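Local coordinates for protein adenine phosphoribosyltransferase (PDB 1QB7) that probably catalyses the magnesium-dependent transfer of phosphoribose from 5-phospho-alpha-D-ribose 1-diphosphate to adenine, making AMP and diphosphate in purine salvage, at residues V147-G151 / F179-A183; L158-E162 / R193-I197; I174-P178 / D205-T209. One frame throughout, in Å; residues are numbered along the deposited sequence. Where two conformers were deposited one is given.

Overall arrangement
All three contacts lie within the phosphoribosyltransferase domain. Their segments alternate: 147-151, 158-162 and 174-178 come first, then 179-183, 193-197 and 205-209 in the same order. Interactions 1 and 3 touch, with centres about 10 Å apart. They share the small parallel sheet 147-148, 175-176, 203-204, where L148 and L175 are backbone neighbours. Interaction 1 supplies V147 and A149 of the adenine pocket and interaction 3 lies next to it. Interaction 2 sits farther out, its centre about 16 Å from that of interaction 1 and 24 Å from that of interaction 3. It joins helix 152-163 to the loop after helix 182-192. The chain thus runs away from the nucleotide site and back, twice.

Interaction 1: residues V147-G151 / F179-A183; sequences VLATG and FLKAA. With ADE (adenine), chain C.
A149 O accepts a hydrogen bond from a water 2.7 Å away. The same water accepts from the backbone N of A182, at 3.1 Å. The water therefore ties the loop after strand 147-148 to the first turn of helix 182-192, and no direct hydrogen bond joins the two segments. Two carbons also touch this oxygen: L180 CB and A182 CB each lie 3.3 Å from A149 O. With CG anti to its carbonyl carbon (chi1 -66°), L180 sends CD1 to A149 CB, 3.8 Å away. A182 CB packs against the loop, 3.6 Å from T150 O. It also meets the branch point of L148, with CG 4.0 Å away. L148 and A183 both pack on F199 of strand 199-201. The same A149 CB lies over one face of the base, 3.4 Å from adenine N9. V147 CG2 is on that side too, more loosely, near N6. A42 and R81 hydrogen-bond the base. V147 and A149 line the adenine pocket; T150 and G151, the N-cap of helix 152-163, join them where AMP is bound. The loop belongs to the PRPP-binding motif of type I phosphoribosyltransferases, which also holds the magnesium ligand D145; in relatives it cradles the 5'-phosphate.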
loop_
_atom_site.group_PDB
_atom_site.type_symbol
_atom_site.label_atom_id
_atom_site.label_comp_id
_atom_site.label_asym_id
_atom_site.label_seq_id
_atom_site.Cartn_x
_atom_site.Cartn_y
_atom_site.Cartn_z
ATOM N N VAL A 147 -9.459 -5.248 -6.333
ATOM C CA VAL A 147 -10.709 -5.464 -7.055
ATOM C C VAL A 147 -10.640 -5.033 -8.521
ATOM O O VAL A 147 -10.099 -3.973 -8.836
ATOM C CB VAL A 147 -11.879 -4.680 -6.378
ATOM C CG1 VAL A 147 -13.177 -4.894 -7.134
ATOM C CG2 VAL A 147 -12.046 -5.104 -4.928
ATOM N N LEU A 148 -11.122 -5.890 -9.421
ATOM C CA LEU A 148 -11.176 -5.527 -10.833
ATOM C C LEU A 148 -12.623 -5.095 -11.050
ATOM O O LEU A 148 -13.526 -5.932 -11.088
ATOM C CB LEU A 148 -10.845 -6.699 -11.759
ATOM C CG LEU A 148 -10.902 -6.300 -13.245
ATOM C CD1 LEU A 148 -9.807 -5.306 -13.575
ATOM C CD2 LEU A 148 -10.782 -7.515 -14.132
ATOM N N ALA A 149 -12.841 -3.785 -11.092
ATOM C CA ALA A 149 -14.173 -3.229 -11.289
ATOM C C ALA A 149 -14.351 -2.760 -12.735
ATOM O O ALA A 149 -14.652 -3.569 -13.605
ATOM C CB ALA A 149 -14.412 -2.101 -10.310
ATOM N N THR A 150 -14.146 -1.473 -13.004
ATOM C CA THR A 150 -14.286 -0.957 -14.371
ATOM C C THR A 150 -13.034 -1.197 -15.223
ATOM O O THR A 150 -13.088 -1.120 -16.449
ATOM C CB THR A 150 -14.632 0.542 -14.395
ATOM O OG1 THR A 150 -13.561 1.293 -13.810
ATOM C CG2 THR A 150 -15.917 0.802 -13.630
ATOM N N GLY A 151 -11.904 -1.453 -14.567
ATOM C CA GLY A 151 -10.670 -1.724 -15.283
ATOM C C GLY A 151 -9.906 -0.538 -15.834
ATOM O O GLY A 151 -9.006 -0.722 -16.659
ATOM N N PHE A 179 -19.935 -8.193 -13.704
ATOM C CA PHE A 179 -21.024 -7.388 -14.240
ATOM C C PHE A 179 -20.511 -6.156 -14.978
ATOM O O PHE A 179 -21.120 -5.709 -15.950
ATOM C CB PHE A 179 -21.966 -6.963 -13.113
ATOM C CG PHE A 179 -23.133 -6.144 -13.575
ATOM C CD1 PHE A 179 -24.233 -6.752 -14.170
ATOM C CD2 PHE A 179 -23.137 -4.763 -13.415
ATOM C CE1 PHE A 179 -25.322 -5.994 -14.601
ATOM C CE2 PHE A 179 -24.221 -3.997 -13.843
ATOM C CZ PHE A 179 -25.316 -4.616 -14.436
ATOM N N LEU A 180 -19.394 -5.609 -14.510
ATOM C CA LEU A 180 -18.805 -4.421 -15.113
ATOM C C LEU A 180 -18.008 -4.690 -16.390
ATOM O O LEU A 180 -17.495 -3.761 -17.014
ATOM C CB LEU A 180 -17.964 -3.678 -14.079
ATOM C CG LEU A 180 -18.795 -3.096 -12.933
ATOM C CD1 LEU A 180 -17.896 -2.624 -11.803
ATOM C CD2 LEU A 180 -19.659 -1.953 -13.460
ATOM N N LYS A 181 -17.888 -5.964 -16.752
ATOM C CA LYS A 181 -17.210 -6.395 -17.980
ATOM C C LYS A 181 -15.860 -5.758 -18.344
ATOM O O LYS A 181 -15.569 -5.534 -19.519
ATOM C CB LYS A 181 -18.183 -6.274 -19.163
ATOM C CG LYS A 181 -19.383 -7.207 -19.064
ATOM C CD LYS A 181 -20.508 -6.773 -19.983
ATOM C CE LYS A 181 -21.714 -7.686 -19.828
ATOM N NZ LYS A 181 -22.919 -7.134 -20.515
ATOM N N ALA A 182 -15.017 -5.528 -17.339
ATOM C CA ALA A 182 -13.700 -4.931 -17.554
ATOM C C ALA A 182 -12.831 -5.766 -18.498
ATOM O O ALA A 182 -12.228 -5.227 -19.427
ATOM C CB ALA A 182 -12.988 -4.733 -16.221
ATOM N N ALA A 183 -12.753 -7.072 -18.249
ATOM C CA ALA A 183 -11.957 -7.962 -19.094
ATOM C C ALA A 183 -12.496 -7.985 -20.523
ATOM O O ALA A 183 -11.725 -7.873 -21.476
ATOM C CB ALA A 183 -11.924 -9.370 -18.513
HETATM N N9 ADE C . -15.285 -0.190 -7.618
HETATM C C8 ADE C . -14.119 0.258 -7.127
HETATM N N7 ADE C . -13.775 -0.307 -5.964
HETATM C C5 ADE C . -14.807 -1.177 -5.710
HETATM C C6 ADE C . -15.063 -2.066 -4.660
HETATM N N6 ADE C . -14.225 -2.205 -3.635
HETATM N N1 ADE C . -16.213 -2.789 -4.736
HETATM C C2 ADE C . -17.035 -2.628 -5.779
HETATM N N3 ADE C . -16.890 -1.811 -6.828
HETATM C C4 ADE C . -15.741 -1.113 -6.719
HETATM O O HOH W 1 -15.270 -6.116 -14.335
#

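Interaction 2: residues L158-E162 / R193-I197; sequences LQLVE and RYKDI
E162 and R193 form a salt bridge in one of two conformers of E162, with E162 OE2 2.7 Å from R193 NH2. The carboxylate position is therefore not unique. In this conformer OE1 is close too, 3.0 Å from R193 NH2, so one nitrogen faces both oxygens. The two flat groups stand almost at right angles, with planes 89° apart, and OE2 meets the guanidinium at its edge. This is not the side-by-side pairing of two nitrogens with two oxygens. E162 reaches out on an extended chain, whereas R193 is bent at chi3 (-58°), which brings its guanidinium back over the Y194 hydroxyl. Y194 is held between two aliphatic groups. R193 CG lies over one ring face near the rim. L158 CD1 lies over the opposite face, also offset toward the rim, 4.1 Å from Y194 CG. The other branch of L158 serves I197: L158 CD2 is 3.8 Å from I197 CG2. At the far end of the ring a water lies in the ring plane, 2.8 Å from Y194 OH. It accepts from Q159 NE2, while Q159 OE1 is bonded to the backbone N of E114. Around this, a type I turn from Y194 to I197 brings Y194 and I197 to the same helix. I186 of helix 182-192 packs on both L158 and Y194, and V168 of strand 167-173 on L158 and I197. L231 of the second subunit packs on E162. The contact thus combines apolar packing on L158, a hydroxyl linked to Q159 through water, and one ionic pair, whose arginine would favour a charged E162.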
loop_
_atom_site.group_PDB
_atom_site.type_symbol
_atom_site.label_atom_id
_atom_site.label_comp_id
_atom_site.label_asym_id
_atom_site.label_seq_id
_atom_site.Cartn_x
_atom_site.Cartn_y
_atom_site.Cartn_z
ATOM N N LEU A 158 -1.457 -1.734 -18.403
ATOM C CA LEU A 158 -1.094 -2.341 -19.683
ATOM C C LEU A 158 -0.329 -1.348 -20.556
ATOM O O LEU A 158 0.693 -1.687 -21.138
ATOM C CB LEU A 158 -2.350 -2.825 -20.420
ATOM C CG LEU A 158 -3.269 -3.780 -19.645
ATOM C CD1 LEU A 158 -4.515 -4.100 -20.460
ATOM C CD2 LEU A 158 -2.523 -5.045 -19.285
ATOM N N GLN A 159 -0.811 -0.112 -20.621
ATOM C CA GLN A 159 -0.160 0.918 -21.423
ATOM C C GLN A 159 1.260 1.192 -20.943
ATOM O O GLN A 159 2.186 1.282 -21.744
ATOM C CB GLN A 159 -0.972 2.214 -21.383
ATOM C CG GLN A 159 -2.336 2.115 -22.048
ATOM C CD GLN A 159 -3.164 3.376 -21.884
ATOM O OE1 GLN A 159 -2.972 4.146 -20.940
ATOM N NE2 GLN A 159 -4.110 3.581 -22.795
ATOM N N LEU A 160 1.418 1.325 -19.628
ATOM C CA LEU A 160 2.717 1.609 -19.031
ATOM C C LEU A 160 3.726 0.488 -19.266
ATOM O O LEU A 160 4.892 0.753 -19.558
ATOM C CB LEU A 160 2.558 1.918 -17.538
ATOM C CG LEU A 160 1.812 3.223 -17.221
ATOM C CD1 LEU A 160 1.441 3.278 -15.750
ATOM C CD2 LEU A 160 2.651 4.436 -17.631
ATOM N N VAL A 161 3.273 -0.759 -19.166
ATOM C CA VAL A 161 4.147 -1.909 -19.395
ATOM C C VAL A 161 4.542 -1.990 -20.879
ATOM O O VAL A 161 5.708 -2.197 -21.201
ATOM C CB VAL A 161 3.488 -3.234 -18.925
ATOM C CG1 VAL A 161 4.369 -4.421 -19.286
ATOM C CG2 VAL A 161 3.259 -3.206 -17.420
ATOM N N GLU A 162 3.579 -1.789 -21.778
ATOM C CA GLU A 162 3.863 -1.822 -23.216
ATOM C C GLU A 162 4.852 -0.719 -23.593
ATOM O O GLU A 162 5.813 -0.968 -24.314
ATOM C CB GLU A 162 2.581 -1.671 -24.056
ATOM C CG GLU A 162 2.798 -1.337 -25.525
ATOM C CD GLU A 162 1.496 -1.144 -26.278
ATOM O OE1 GLU A 162 0.546 -0.558 -25.713
ATOM O OE2 GLU A 162 1.430 -1.581 -27.445
ATOM N N ARG A 193 -6.659 -5.311 -29.415
ATOM C CA ARG A 193 -5.214 -5.206 -29.250
ATOM C C ARG A 193 -4.697 -5.829 -27.958
ATOM O O ARG A 193 -3.528 -6.203 -27.871
ATOM C CB ARG A 193 -4.749 -3.755 -29.372
ATOM C CG ARG A 193 -5.344 -2.804 -28.365
ATOM C CD ARG A 193 -4.642 -1.459 -28.437
ATOM N NE ARG A 193 -3.203 -1.581 -28.203
ATOM C CZ ARG A 193 -2.311 -0.651 -28.534
ATOM N NH1 ARG A 193 -2.707 0.473 -29.117
ATOM N NH2 ARG A 193 -1.025 -0.842 -28.271
ATOM N N TYR A 194 -5.573 -5.948 -26.964
ATOM C CA TYR A 194 -5.206 -6.542 -25.680
ATOM C C TYR A 194 -5.871 -7.903 -25.478
ATOM O O TYR A 194 -5.917 -8.423 -24.362
ATOM C CB TYR A 194 -5.572 -5.597 -24.536
ATOM C CG TYR A 194 -4.844 -4.272 -24.591
ATOM C CD1 TYR A 194 -3.449 -4.213 -24.503
ATOM C CD2 TYR A 194 -5.546 -3.072 -24.728
ATOM C CE1 TYR A 194 -2.773 -2.994 -24.551
ATOM C CE2 TYR A 194 -4.879 -1.851 -24.777
ATOM C CZ TYR A 194 -3.494 -1.820 -24.686
ATOM O OH TYR A 194 -2.834 -0.613 -24.733
ATOM N N LYS A 195 -6.344 -8.485 -26.581
ATOM C CA LYS A 195 -7.013 -9.780 -26.592
ATOM C C LYS A 195 -6.221 -10.870 -25.887
ATOM O O LYS A 195 -6.805 -11.748 -25.259
ATOM C CB LYS A 195 -7.279 -10.215 -28.037
ATOM C CG LYS A 195 -7.952 -11.572 -28.179
ATOM C CD LYS A 195 -7.941 -12.056 -29.628
ATOM C CE LYS A 195 -8.474 -13.482 -29.742
ATOM N NZ LYS A 195 -8.411 -14.003 -31.140
ATOM N N ASP A 196 -4.897 -10.801 -25.980
ATOM C CA ASP A 196 -4.030 -11.801 -25.369
ATOM C C ASP A 196 -3.656 -11.555 -23.912
ATOM O O ASP A 196 -2.898 -12.336 -23.335
ATOM C CB ASP A 196 -2.762 -12.004 -26.211
ATOM C CG ASP A 196 -3.059 -12.577 -27.593
ATOM O OD1 ASP A 196 -3.913 -13.488 -27.697
ATOM O OD2 ASP A 196 -2.440 -12.114 -28.576
ATOM N N ILE A 197 -4.183 -10.485 -23.319
ATOM C CA ILE A 197 -3.898 -10.168 -21.922
ATOM C C ILE A 197 -4.729 -11.072 -21.022
ATOM O O ILE A 197 -5.952 -11.086 -21.115
ATOM C CB ILE A 197 -4.251 -8.694 -21.567
ATOM C CG1 ILE A 197 -3.439 -7.712 -22.424
ATOM C CG2 ILE A 197 -4.021 -8.441 -20.074
ATOM C CD1 ILE A 197 -1.934 -7.833 -22.274
HETATM O O HOH W 2 -3.925 1.913 -25.163
#

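Interaction 3: residues I174-P178 / D205-T209; sequences ILSIP and DDALT
Strand 175-176 is the middle strand of the small parallel sheet 147-148, 175-176, 203-204, and this contact lies where the end of this strand and the residues just after it meet the 3-10 segment 205-207. The backbone N of D205 donates to S176 O at 2.9 Å. This bond carries the pairing of strands 175-176 and 203-204 one residue further. The D205 side chain then folds back over the strand end. Its CG sits between the backbone N and the carbonyl carbon (chi1 77°), which turns the carboxylate toward I177 and P178. OD1 comes to 3.4 Å from P178 CD. I177 crosses the aspartate at about a right angle, its CD1 3.6 Å from D205 CB, while I177 CG2 is 3.7 Å from OD2.

The sheet stands beside the adenine site of this phosphoribosyltransferase fold. I177 lies close to the base, and L175 close to A42, which binds it. R40, an AMP-binding residue, donates to the backbone oxygens of D205 and L208, so the turn probably helps to place that arginine. L175, buried, packs its CD1 on the turn backbone, 3.6 Å from D205 N. L175 CD2 reaches L208 CD1 at 4.3 Å, and Y26 lies against both leucines.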
loop_
_atom_site.group_PDB
_atom_site.type_symbol
_atom_site.label_atom_id
_atom_site.label_comp_id
_atom_site.label_asym_id
_atom_site.label_seq_id
_atom_site.Cartn_x
_atom_site.Cartn_y
_atom_site.Cartn_z
ATOM N N ILE A 174 -7.898 -9.793 -6.342
ATOM C CA ILE A 174 -8.438 -10.660 -5.299
ATOM C C ILE A 174 -9.912 -10.917 -5.638
ATOM O O ILE A 174 -10.392 -12.051 -5.605
ATOM C CB ILE A 174 -8.369 -9.977 -3.896
ATOM C CG1 ILE A 174 -6.935 -9.542 -3.562
ATOM C CG2 ILE A 174 -8.930 -10.904 -2.830
ATOM C CD1 ILE A 174 -5.906 -10.660 -3.585
ATOM N N LEU A 175 -10.604 -9.841 -6.002
ATOM C CA LEU A 175 -12.011 -9.894 -6.328
ATOM C C LEU A 175 -12.322 -9.259 -7.676
ATOM O O LEU A 175 -11.761 -8.225 -8.031
ATOM C CB LEU A 175 -12.795 -9.146 -5.257
ATOM C CG LEU A 175 -14.314 -9.222 -5.376
ATOM C CD1 LEU A 175 -14.794 -10.581 -4.881
ATOM C CD2 LEU A 175 -14.927 -8.110 -4.559
ATOM N N SER A 176 -13.236 -9.880 -8.414
ATOM C CA SER A 176 -13.668 -9.355 -9.705
ATOM C C SER A 176 -15.164 -9.071 -9.651
ATOM O O SER A 176 -15.898 -9.698 -8.876
ATOM C CB SER A 176 -13.380 -10.348 -10.824
ATOM O OG SER A 176 -13.991 -11.597 -10.561
ATOM N N ILE A 177 -15.594 -8.091 -10.440
ATOM C CA ILE A 177 -16.999 -7.693 -10.538
ATOM C C ILE A 177 -17.350 -7.919 -12.010
ATOM O O ILE A 177 -17.441 -6.965 -12.787
ATOM C CB ILE A 177 -17.184 -6.184 -10.235
ATOM C CG1 ILE A 177 -16.359 -5.751 -9.014
ATOM C CG2 ILE A 177 -18.659 -5.870 -10.050
ATOM C CD1 ILE A 177 -16.802 -6.339 -7.702
ATOM N N PRO A 178 -17.577 -9.184 -12.408
ATOM C CA PRO A 178 -17.905 -9.538 -13.798
ATOM C C PRO A 178 -18.991 -8.706 -14.488
ATOM O O PRO A 178 -18.945 -8.499 -15.707
ATOM C CB PRO A 178 -18.270 -11.023 -13.696
ATOM C CG PRO A 178 -18.747 -11.168 -12.279
ATOM C CD PRO A 178 -17.757 -10.347 -11.522
ATOM N N ASP A 205 -17.492 -11.343 -7.148
ATOM C CA ASP A 205 -18.393 -10.727 -6.178
ATOM C C ASP A 205 -19.753 -11.436 -6.142
ATOM O O ASP A 205 -20.537 -11.228 -5.221
ATOM C CB ASP A 205 -18.545 -9.218 -6.413
ATOM C CG ASP A 205 -19.458 -8.892 -7.568
ATOM O OD1 ASP A 205 -19.362 -9.572 -8.615
ATOM O OD2 ASP A 205 -20.262 -7.944 -7.426
ATOM N N ASP A 206 -20.017 -12.288 -7.133
ATOM C CA ASP A 206 -21.260 -13.048 -7.167
ATOM C C ASP A 206 -21.277 -14.047 -6.021
ATOM O O ASP A 206 -22.337 -14.532 -5.629
ATOM C CB ASP A 206 -21.431 -13.774 -8.502
ATOM C CG ASP A 206 -22.761 -14.526 -8.600
ATOM O OD1 ASP A 206 -23.821 -13.889 -8.406
ATOM O OD2 ASP A 206 -22.751 -15.754 -8.848
ATOM N N ALA A 207 -20.099 -14.339 -5.479
ATOM C CA ALA A 207 -19.977 -15.263 -4.362
ATOM C C ALA A 207 -20.332 -14.575 -3.047
ATOM O O ALA A 207 -20.574 -15.238 -2.041
ATOM C CB ALA A 207 -18.573 -15.816 -4.295
ATOM N N LEU A 208 -20.333 -13.243 -3.049
ATOM C CA LEU A 208 -20.652 -12.474 -1.852
ATOM C C LEU A 208 -22.153 -12.315 -1.737
ATOM O O LEU A 208 -22.823 -11.969 -2.702
ATOM C CB LEU A 208 -19.985 -11.101 -1.897
ATOM C CG LEU A 208 -18.465 -11.111 -2.063
ATOM C CD1 LEU A 208 -17.943 -9.698 -1.923
ATOM C CD2 LEU A 208 -17.815 -12.028 -1.039
ATOM N N THR A 209 -22.675 -12.559 -0.543
ATOM C CA THR A 209 -24.108 -12.464 -0.300
ATOM C C THR A 209 -24.384 -11.485 0.840
ATOM O O THR A 209 -23.492 -10.748 1.262
ATOM C CB THR A 209 -24.691 -13.857 0.061
ATOM O OG1 THR A 209 -24.109 -14.321 1.285
ATOM C CG2 THR A 209 -24.385 -14.872 -1.035
#